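Local coordinates for protein tungsten-containing formylmethanofuran dehydrogenase 2 subunit C (Methanothermobacter wolfeii, PDB 5T5I) that forms a subunit of tungsten-containing formylmethanofuran dehydrogenase, an enzyme complex that probably interconverts formylmethanofuran with carbon dioxide and methanofuran, at residues Gln38-Gly42 with Asn43-Lys47; Gly130-Gly133 with Asp134-Ser138; Glu164-Gly168 with Gly169-Ile173; Ile190-Glu193 with Gly194-Ala198. All coordinates share one frame; numbering follows the deposited sequence.

Contacts 2, 3 and 4 belong to nearby coils of the parallel beta-helix, whereas contact 1 is a separate, peripheral hairpin, largely at the surface, whose centre lies about 38 Å from that of contact 4. Backbone hydrogen bonds and alternating side chains hold the hairpin, and half of it faces another protein. In the coils, one apolar side chain closes over a bend in the chain instead: Val136 on Ala132, Met166 on Ile171, Ile192 on Val196. Contact 2 is buried near the middle of the chain and touches contact 3 where Ile171 CD1 meets Val136 O. Contacts 3 and 4, both partly buried, share neighbouring strands, with Ile171 O probably accepting a hydrogen bond from Ile191 N.

Contact 1. Residues Gln38-Gly42 with Asn43-Lys47; sequences QIMHG and NEVVK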
loop_
_atom_site.group_PDB
_atom_site.type_symbol
_atom_site.label_atom_id
_atom_site.label_comp_id
_atom_site.label_asym_id
_atom_site.label_seq_id
_atom_site.Cartn_x
_atom_site.Cartn_y
_atom_site.Cartn_z
ATOM N N GLN C 38 25.990 -13.413 -59.117
ATOM C CA GLN C 38 25.876 -12.049 -58.627
ATOM C C GLN C 38 25.276 -11.977 -57.236
ATOM O O GLN C 38 24.331 -12.702 -56.918
ATOM C CB GLN C 38 25.046 -11.187 -59.587
ATOM C CG GLN C 38 25.751 -10.963 -60.928
ATOM C CD GLN C 38 24.975 -10.043 -61.844
ATOM O OE1 GLN C 38 23.738 -10.018 -61.844
ATOM N NE2 GLN C 38 25.682 -9.278 -62.665
ATOM N N ILE C 39 25.828 -11.083 -56.416
ATOM C CA ILE C 39 25.315 -10.737 -55.087
ATOM C C ILE C 39 25.377 -9.201 -54.946
ATOM O O ILE C 39 26.070 -8.543 -55.726
ATOM C CB ILE C 39 26.066 -11.468 -53.933
ATOM C CG1 ILE C 39 27.545 -11.026 -53.824
ATOM C CG2 ILE C 39 25.944 -12.994 -54.090
ATOM C CD1 ILE C 39 28.264 -11.543 -52.602
ATOM N N MET C 40 24.670 -8.632 -53.958
ATOM C CA MET C 40 24.714 -7.181 -53.725
ATOM C C MET C 40 25.680 -6.869 -52.593
ATOM O O MET C 40 25.724 -7.602 -51.608
ATOM C CB MET C 40 23.337 -6.606 -53.311
ATOM C CG MET C 40 22.238 -6.767 -54.326
ATOM S SD MET C 40 22.536 -5.947 -55.902
ATOM C CE MET C 40 22.716 -4.166 -55.375
ATOM N N HIS C 41 26.444 -5.780 -52.745
ATOM C CA HIS C 41 27.307 -5.204 -51.716
ATOM C C HIS C 41 26.838 -3.739 -51.644
ATOM O O HIS C 41 27.355 -2.869 -52.357
ATOM C CB HIS C 41 28.797 -5.305 -52.081
ATOM C CG HIS C 41 29.703 -4.695 -51.057
ATOM N ND1 HIS C 41 30.931 -4.163 -51.406
ATOM C CD2 HIS C 41 29.523 -4.535 -49.724
ATOM C CE1 HIS C 41 31.457 -3.692 -50.286
ATOM N NE2 HIS C 41 30.641 -3.893 -49.245
ATOM N N GLY C 42 25.790 -3.509 -50.866
ATOM C CA GLY C 42 25.178 -2.189 -50.770
ATOM C C GLY C 42 24.531 -1.807 -52.090
ATOM O O GLY C 42 23.781 -2.601 -52.660
ATOM N N ASN C 43 24.902 -0.647 -52.647
ATOM C CA ASN C 43 24.344 -0.174 -53.925
ATOM C C ASN C 43 25.151 -0.618 -55.179
ATOM O O ASN C 43 24.971 -0.037 -56.256
ATOM C CB ASN C 43 24.146 1.351 -53.889
ATOM C CG ASN C 43 25.396 2.172 -53.738
ATOM O OD1 ASN C 43 26.516 1.676 -53.866
ATOM N ND2 ASN C 43 25.229 3.428 -53.363
ATOM N N GLU C 44 26.033 -1.622 -55.045
ATOM C CA GLU C 44 26.815 -2.180 -56.154
ATOM C C GLU C 44 26.553 -3.675 -56.278
ATOM O O GLU C 44 26.396 -4.356 -55.263
ATOM C CB GLU C 44 28.322 -2.006 -55.919
ATOM C CG GLU C 44 28.823 -0.583 -56.094
ATOM C CD GLU C 44 30.330 -0.437 -55.965
ATOM O OE1 GLU C 44 31.026 -1.464 -55.787
ATOM O OE2 GLU C 44 30.814 0.717 -56.035
ATOM N N VAL C 45 26.551 -4.179 -57.524
ATOM C CA VAL C 45 26.413 -5.595 -57.841
ATOM C C VAL C 45 27.861 -6.127 -57.912
ATOM O O VAL C 45 28.689 -5.536 -58.606
ATOM C CB VAL C 45 25.670 -5.815 -59.193
ATOM C CG1 VAL C 45 25.585 -7.299 -59.544
ATOM C CG2 VAL C 45 24.272 -5.207 -59.170
ATOM N N VAL C 46 28.165 -7.216 -57.191
ATOM C CA VAL C 46 29.505 -7.830 -57.189
ATOM C C VAL C 46 29.366 -9.319 -57.462
ATOM O O VAL C 46 28.256 -9.828 -57.524
ATOM C CB VAL C 46 30.296 -7.552 -55.871
ATOM C CG1 VAL C 46 30.538 -6.061 -55.681
ATOM C CG2 VAL C 46 29.604 -8.157 -54.647
ATOM N N LYS C 47 30.492 -10.010 -57.622
ATOM C CA LYS C 47 30.529 -11.456 -57.870
ATOM C C LYS C 47 30.708 -12.202 -56.559
ATOM O O LYS C 47 31.422 -11.723 -55.675
ATOM C CB LYS C 47 31.688 -11.800 -58.821
ATOM C CG LYS C 47 31.460 -11.304 -60.242
ATOM C CD LYS C 47 32.635 -11.619 -61.161
ATOM C CE LYS C 47 33.883 -10.825 -60.842
ATOM N NZ LYS C 47 34.656 -10.484 -62.069
#
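A tight beta hairpin, closed by a type II' turn from His41 to Glu44, sets Ile39 against Val46 and Met40 against Val45. Two antiparallel hydrogen-bonded pairs hold it. Ile39 N gives its hydrogen to Val46 O (2.9 Å), and Val46 N returns a nearly straight bond to Ile39 O (2.9 Å, 174° at the hydrogen). Next to the turn, His41 N binds Glu44 O at 2.9 Å, whereas Glu44 N reaches His41 O at 3.2 Å from well above the carbonyl plane, a longer and less direct bond. Gly42 takes the first corner of the turn with a positive phi of 67°, which glycine adopts easily.

Strand 38-41 lies between strand 44-47 and strand 16-17 in a small four-stranded sheet, where Met40 also bonds by its backbone to Glu17. On the face of Ile39, His41 and Val46, the Val46 CG2 methyl sits 3.6 Å from Ile39 CG1 and also touches His41 CB; the His41 ring runs on to meet Phe51 edge-to-face. On the other face Met40, folded back at both chi2 and chi3, lays SD 3.8 Å from Val45 CG2 and turns its CE methyl over Glu44 O (3.7 Å). The second Val45 methyl, CG1, rests on the amide of Gln38, 3.6 Å from CD, so Val45 is flanked by the thioether and the amide chain. At the turn, Asn43 ND2 donates to the backbone of another protein chain, which also packs on Met40.

Contact 2. Residues Gly130-Gly133 with Asp134-Ser138; sequences GDAG and DYVGS
Val136 folds back over Ala132 at a bend in one coil of the parallel beta-helix, in the connection between strands 125-128 and 151-154. From CB, 5.1 Å short of Ala132 CB, the valine divides into two methyls with different tasks. CG2 does the touching: it meets Ala132 CB at 3.7 Å and the carbonyl oxygen of Gly133 at 3.9 Å, thus covering both the side chain and the backbone of the incoming chain. CG1 points elsewhere and stays 5.3 Å from Ala132 CB. This division follows from chi1 of 175°, which puts CG1 opposite the backbone nitrogen and leaves CG2 on the side of the earlier residues.

The same two side chains also pack on the following coil, Ala132 on Val154 and Val136 on Ile152, so the local contact forms part of the buried interior. Backbone bonds from Ala132 to Asn157 and from Gly133 to Asp159 tie the chain to that coil.

Between the aliphatic partners, Asp134 and Tyr135 turn away. The Asp134 carboxylate is divided between Asn160 N, at OD1, and Ser94 OG of the neighbouring FwdD subunit, at OD2. The Tyr135 ring lies nearly parallel to that of Trp116, and its hydroxyl bonds to Arg141; the side chain is about 7 Å from the calcium ion, whose site includes Ser139, Tyr140 and Asp143. Val136 and Gly137 form the corners of a type II turn from Tyr135 to Ser138, closed by a weak bond from Ser138 N to Tyr135 O at 3.4 Å.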
loop_
_atom_site.group_PDB
_atom_site.type_symbol
_atom_site.label_atom_id
_atom_site.label_comp_id
_atom_site.label_asym_id
_atom_site.label_seq_id
_atom_site.Cartn_x
_atom_site.Cartn_y
_atom_site.Cartn_z
ATOM N N GLY C 130 22.501 -21.452 -32.294
ATOM C CA GLY C 130 22.671 -20.305 -31.409
ATOM C C GLY C 130 21.348 -19.611 -31.135
ATOM O O GLY C 130 20.293 -20.261 -31.065
ATOM N N ASP C 131 21.395 -18.281 -30.994
ATOM C CA ASP C 131 20.219 -17.443 -30.752
ATOM C C ASP C 131 19.645 -16.902 -32.079
ATOM O O ASP C 131 20.357 -16.853 -33.081
ATOM C CB ASP C 131 20.591 -16.225 -29.871
ATOM C CG ASP C 131 21.171 -16.559 -28.517
ATOM O OD1 ASP C 131 20.731 -17.566 -27.909
ATOM O OD2 ASP C 131 22.016 -15.782 -28.033
ATOM N N ALA C 132 18.384 -16.448 -32.069
ATOM C CA ALA C 132 17.745 -15.816 -33.235
ATOM C C ALA C 132 17.243 -14.428 -32.813
ATOM O O ALA C 132 17.152 -14.145 -31.619
ATOM C CB ALA C 132 16.596 -16.667 -33.773
ATOM N N GLY C 133 16.973 -13.569 -33.780
ATOM C CA GLY C 133 16.486 -12.214 -33.518
ATOM C C GLY C 133 14.977 -12.131 -33.377
ATOM O O GLY C 133 14.327 -13.059 -32.880
ATOM N N ASP C 134 14.412 -11.000 -33.809
ATOM C CA ASP C 134 12.970 -10.784 -33.794
ATOM C C ASP C 134 12.375 -11.433 -35.045
ATOM O O ASP C 134 13.109 -11.737 -35.993
ATOM C CB ASP C 134 12.652 -9.271 -33.814
ATOM C CG ASP C 134 13.279 -8.485 -32.670
ATOM O OD1 ASP C 134 12.824 -8.650 -31.518
ATOM O OD2 ASP C 134 14.224 -7.699 -32.929
ATOM N N TYR C 135 11.042 -11.633 -35.051
ATOM C CA TYR C 135 10.296 -12.083 -36.226
ATOM C C TYR C 135 10.728 -13.444 -36.813
ATOM O O TYR C 135 10.751 -13.611 -38.038
ATOM C CB TYR C 135 10.341 -10.989 -37.332
ATOM C CG TYR C 135 9.727 -9.659 -36.933
ATOM C CD1 TYR C 135 8.356 -9.529 -36.748
ATOM C CD2 TYR C 135 10.509 -8.520 -36.802
ATOM C CE1 TYR C 135 7.788 -8.309 -36.377
ATOM C CE2 TYR C 135 9.952 -7.295 -36.443
ATOM C CZ TYR C 135 8.591 -7.193 -36.235
ATOM O OH TYR C 135 8.043 -5.981 -35.886
ATOM N N VAL C 136 11.009 -14.436 -35.953
ATOM C CA VAL C 136 11.298 -15.780 -36.431
ATOM C C VAL C 136 9.969 -16.286 -37.017
ATOM O O VAL C 136 8.946 -16.216 -36.331
ATOM C CB VAL C 136 11.767 -16.746 -35.310
ATOM C CG1 VAL C 136 11.925 -18.164 -35.850
ATOM C CG2 VAL C 136 13.071 -16.279 -34.662
ATOM N N GLY C 137 9.993 -16.758 -38.259
ATOM C CA GLY C 137 8.807 -17.288 -38.926
ATOM C C GLY C 137 7.633 -16.331 -39.019
ATOM O O GLY C 137 6.487 -16.751 -38.883
ATOM N N SER C 138 7.902 -15.047 -39.261
ATOM C CA SER C 138 6.878 -13.993 -39.336
ATOM C C SER C 138 6.332 -13.776 -40.761
ATOM O O SER C 138 6.744 -14.435 -41.713
ATOM C CB SER C 138 7.480 -12.674 -38.849
ATOM O OG SER C 138 8.329 -12.151 -39.855
#

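Contact 3. Residues Glu164-Gly168 with Gly169-Ile173; sequences EYMNG and GKIII
Two glycines with positive phi, Gly168 (138°) and Gly169 (85°), carry the chain round a corner of the beta-helix and bring strand 170-173 back past Met166. The Met166 side chain spans the inside of that corner. With CG opposite the backbone nitrogen (chi1 -157°) and every later bond extended, it reaches across at full length and delivers its CE methyl to the second arm. There CE lies 3.4 Å from Gly169 O and 3.6 Å from Lys170 N, close against the peptide between those two residues.

Ile171 packs on the same methyl. Its CG1 is 3.9 Å from Met166 CE, and its CD1 lies 4.1 Å from Met166 SD; the two chains slide past each other in opposite directions, so the thioether end lies alongside the CG1-CD1 branch. Ile190 of strand 187-192 touches Met166 too. Lys170 leaves on the other side, where its NZ forms a salt bridge with Glu236. Before the corner, Tyr165 stacks on His184, and Glu164 bonds through OE1 to Ser139 OG, a residue of the calcium site, while its OE2 pairs with a basic side chain of another protein chain.

Across the corner itself the side chains meet through van der Waals contact alone, which implies that the Met166 side chain is probably placed by fit, while its backbone is bonded to Asn186 and Asn187.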
loop_
_atom_site.group_PDB
_atom_site.type_symbol
_atom_site.label_atom_id
_atom_site.label_comp_id
_atom_site.label_asym_id
_atom_site.label_seq_id
_atom_site.Cartn_x
_atom_site.Cartn_y
_atom_site.Cartn_z
ATOM N N GLU C 164 4.732 -14.203 -35.890
ATOM C CA GLU C 164 3.805 -13.096 -36.155
ATOM C C GLU C 164 2.932 -13.410 -37.390
ATOM O O GLU C 164 3.466 -13.729 -38.445
ATOM C CB GLU C 164 4.614 -11.795 -36.328
ATOM C CG GLU C 164 3.811 -10.549 -36.700
ATOM C CD GLU C 164 4.021 -10.012 -38.102
ATOM O OE1 GLU C 164 4.599 -10.736 -38.940
ATOM O OE2 GLU C 164 3.498 -8.917 -38.402
ATOM N N TYR C 165 1.590 -13.403 -37.221
ATOM C CA TYR C 165 0.610 -13.752 -38.276
ATOM C C TYR C 165 0.811 -15.201 -38.835
ATOM O O TYR C 165 0.485 -15.476 -39.990
ATOM C CB TYR C 165 0.582 -12.706 -39.425
ATOM C CG TYR C 165 -0.238 -11.466 -39.139
ATOM C CD1 TYR C 165 -1.620 -11.473 -39.275
ATOM C CD2 TYR C 165 0.373 -10.273 -38.783
ATOM C CE1 TYR C 165 -2.379 -10.326 -39.034
ATOM C CE2 TYR C 165 -0.369 -9.120 -38.545
ATOM C CZ TYR C 165 -1.748 -9.152 -38.659
ATOM O OH TYR C 165 -2.459 -8.008 -38.412
ATOM N N MET C 166 1.288 -16.135 -37.999
ATOM C CA MET C 166 1.533 -17.523 -38.417
ATOM C C MET C 166 0.246 -18.166 -38.925
ATOM O O MET C 166 -0.804 -17.974 -38.323
ATOM C CB MET C 166 2.103 -18.338 -37.239
ATOM C CG MET C 166 2.878 -19.545 -37.636
ATOM S SD MET C 166 3.417 -20.398 -36.135
ATOM C CE MET C 166 4.198 -21.798 -36.811
ATOM N N ASN C 167 0.335 -18.903 -40.030
ATOM C CA ASN C 167 -0.792 -19.581 -40.674
ATOM C C ASN C 167 -0.505 -21.075 -40.994
ATOM O O ASN C 167 -0.997 -21.598 -41.992
ATOM C CB ASN C 167 -1.108 -18.832 -41.970
ATOM C CG ASN C 167 -2.505 -19.017 -42.468
ATOM O OD1 ASN C 167 -3.411 -19.463 -41.744
ATOM N ND2 ASN C 167 -2.698 -18.675 -43.731
ATOM N N GLY C 168 0.291 -21.726 -40.162
ATOM C CA GLY C 168 0.708 -23.118 -40.347
ATOM C C GLY C 168 2.176 -23.313 -40.018
ATOM O O GLY C 168 2.912 -22.344 -39.832
ATOM N N GLY C 169 2.600 -24.561 -39.976
ATOM C CA GLY C 169 3.973 -24.911 -39.660
ATOM C C GLY C 169 4.219 -25.000 -38.168
ATOM O O GLY C 169 3.279 -25.019 -37.361
ATOM N N LYS C 170 5.489 -25.029 -37.793
ATOM C CA LYS C 170 5.879 -25.224 -36.398
ATOM C C LYS C 170 7.148 -24.460 -36.039
ATOM O O LYS C 170 8.119 -24.493 -36.794
ATOM C CB LYS C 170 6.102 -26.722 -36.171
ATOM C CG LYS C 170 6.411 -27.115 -34.743
ATOM C CD LYS C 170 6.174 -28.599 -34.491
ATOM C CE LYS C 170 7.095 -29.518 -35.266
ATOM N NZ LYS C 170 6.763 -30.953 -35.057
ATOM N N ILE C 171 7.153 -23.813 -34.866
ATOM C CA ILE C 171 8.323 -23.094 -34.354
ATOM C C ILE C 171 8.635 -23.632 -32.957
ATOM O O ILE C 171 7.762 -23.628 -32.084
ATOM C CB ILE C 171 8.123 -21.564 -34.328
ATOM C CG1 ILE C 171 7.887 -21.005 -35.748
ATOM C CG2 ILE C 171 9.342 -20.865 -33.658
ATOM C CD1 ILE C 171 7.380 -19.546 -35.791
ATOM N N ILE C 172 9.885 -24.049 -32.732
ATOM C CA ILE C 172 10.338 -24.527 -31.427
ATOM C C ILE C 172 11.499 -23.636 -30.960
ATOM O O ILE C 172 12.502 -23.533 -31.665
ATOM C CB ILE C 172 10.750 -26.025 -31.467
ATOM C CG1 ILE C 172 9.546 -26.917 -31.862
ATOM C CG2 ILE C 172 11.331 -26.465 -30.110
ATOM C CD1 ILE C 172 9.903 -28.343 -32.218
ATOM N N ILE C 173 11.358 -22.985 -29.798
ATOM C CA ILE C 173 12.437 -22.195 -29.180
ATOM C C ILE C 173 12.849 -22.987 -27.946
ATOM O O ILE C 173 12.039 -23.146 -27.026
ATOM C CB ILE C 173 12.005 -20.745 -28.792
ATOM C CG1 ILE C 173 11.275 -20.023 -29.936
ATOM C CG2 ILE C 173 13.214 -19.915 -28.296
ATOM C CD1 ILE C 173 12.022 -19.881 -31.256
#

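Contact 4. Residues Ile190-Glu193 with Gly194-Ala198; sequences IIIE and GNVVA
Ile192 and Val196 come together where strand 187-192 ends and the next side of a beta-helix coil begins, with Glu193 to Asn195 rounding the bend. The apolar contact is made by methyl groups. Ile192 CD1 lies 4.0 Å from Val196 CG2, and Ile192 CG2 approaches the same methyl at 4.1 Å, so one valine branch is received between two ends of the isoleucine. The side chains cross at about a right angle, and Val177 of the preceding coil packs on both.

A second kind of contact sets methyl against carbonyl. Ile192 CG2, placed opposite its own backbone nitrogen by a chi1 of -62°, faces Gly194 O at 3.7 Å and Asn195 O at 3.8 Å. Two successive peptide oxygens of the bend therefore lie against this one methyl.

Polar links run to other coils instead. Ile192 is bonded by its backbone to Val210, and Glu193 OE2 makes a long, weak ion pair with Lys174. Asn195 is held at two points: its backbone N donates to Asp176 OD1, and its side-chain OD1 accepts from Met214 N.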
loop_
_atom_site.group_PDB
_atom_site.type_symbol
_atom_site.label_atom_id
_atom_site.label_comp_id
_atom_site.label_asym_id
_atom_site.label_seq_id
_atom_site.Cartn_x
_atom_site.Cartn_y
_atom_site.Cartn_z
ATOM N N ILE C 190 3.493 -23.218 -31.806
ATOM C CA ILE C 190 4.697 -22.597 -31.255
ATOM C C ILE C 190 4.959 -23.274 -29.909
ATOM O O ILE C 190 4.082 -23.265 -29.038
ATOM C CB ILE C 190 4.580 -21.068 -31.087
ATOM C CG1 ILE C 190 4.401 -20.381 -32.460
ATOM C CG2 ILE C 190 5.830 -20.488 -30.371
ATOM C CD1 ILE C 190 3.906 -18.933 -32.368
ATOM N N ILE C 191 6.162 -23.840 -29.729
ATOM C CA ILE C 191 6.571 -24.429 -28.448
ATOM C C ILE C 191 7.760 -23.603 -27.917
ATOM O O ILE C 191 8.786 -23.522 -28.576
ATOM C CB ILE C 191 6.939 -25.934 -28.538
ATOM C CG1 ILE C 191 5.734 -26.778 -29.023
ATOM C CG2 ILE C 191 7.445 -26.428 -27.154
ATOM C CD1 ILE C 191 6.062 -28.238 -29.357
ATOM N N ILE C 192 7.629 -23.036 -26.720
ATOM C CA ILE C 192 8.707 -22.297 -26.043
ATOM C C ILE C 192 9.112 -23.143 -24.821
ATOM O O ILE C 192 8.327 -23.306 -23.883
ATOM C CB ILE C 192 8.259 -20.849 -25.687
ATOM C CG1 ILE C 192 7.921 -20.046 -26.987
ATOM C CG2 ILE C 192 9.349 -20.114 -24.874
ATOM C CD1 ILE C 192 6.907 -18.980 -26.799
ATOM N N GLU C 193 10.311 -23.730 -24.850
ATOM C CA GLU C 193 10.756 -24.601 -23.764
ATOM C C GLU C 193 11.218 -23.810 -22.536
ATOM O O GLU C 193 11.188 -24.333 -21.430
ATOM C CB GLU C 193 11.810 -25.605 -24.243
ATOM C CG GLU C 193 11.303 -26.463 -25.396
ATOM C CD GLU C 193 12.217 -27.584 -25.859
ATOM O OE1 GLU C 193 13.386 -27.636 -25.413
ATOM O OE2 GLU C 193 11.778 -28.383 -26.716
ATOM N N GLY C 194 11.610 -22.559 -22.748
ATOM C CA GLY C 194 12.019 -21.649 -21.697
ATOM C C GLY C 194 10.915 -20.693 -21.290
ATOM O O GLY C 194 9.732 -21.037 -21.326
ATOM N N ASN C 195 11.309 -19.482 -20.905
ATOM C CA ASN C 195 10.419 -18.449 -20.389
ATOM C C ASN C 195 9.921 -17.448 -21.435
ATOM O O ASN C 195 10.493 -17.320 -22.521
ATOM C CB ASN C 195 11.159 -17.684 -19.270
ATOM C CG ASN C 195 11.651 -18.579 -18.149
ATOM O OD1 ASN C 195 11.016 -19.581 -17.794
ATOM N ND2 ASN C 195 12.798 -18.258 -17.564
ATOM N N VAL C 196 8.853 -16.709 -21.061
ATOM C CA VAL C 196 8.249 -15.619 -21.843
ATOM C C VAL C 196 8.138 -14.413 -20.902
ATOM O O VAL C 196 7.662 -14.566 -19.779
ATOM C CB VAL C 196 6.840 -15.973 -22.400
ATOM C CG1 VAL C 196 6.254 -14.812 -23.216
ATOM C CG2 VAL C 196 6.865 -17.256 -23.221
ATOM N N VAL C 197 8.500 -13.212 -21.369
ATOM C CA VAL C 197 8.360 -12.002 -20.541
ATOM C C VAL C 197 6.874 -11.585 -20.506
ATOM O O VAL C 197 6.315 -11.415 -19.424
ATOM C CB VAL C 197 9.276 -10.848 -21.019
ATOM C CG1 VAL C 197 9.002 -9.555 -20.251
ATOM C CG2 VAL C 197 10.745 -11.248 -20.909
ATOM N N ALA C 198 6.244 -11.421 -21.670
ATOM C CA ALA C 198 4.851 -10.970 -21.708
ATOM C C ALA C 198 4.161 -11.173 -23.051
ATOM O O ALA C 198 4.803 -11.371 -24.081
ATOM C CB ALA C 198 4.782 -9.489 -21.353
#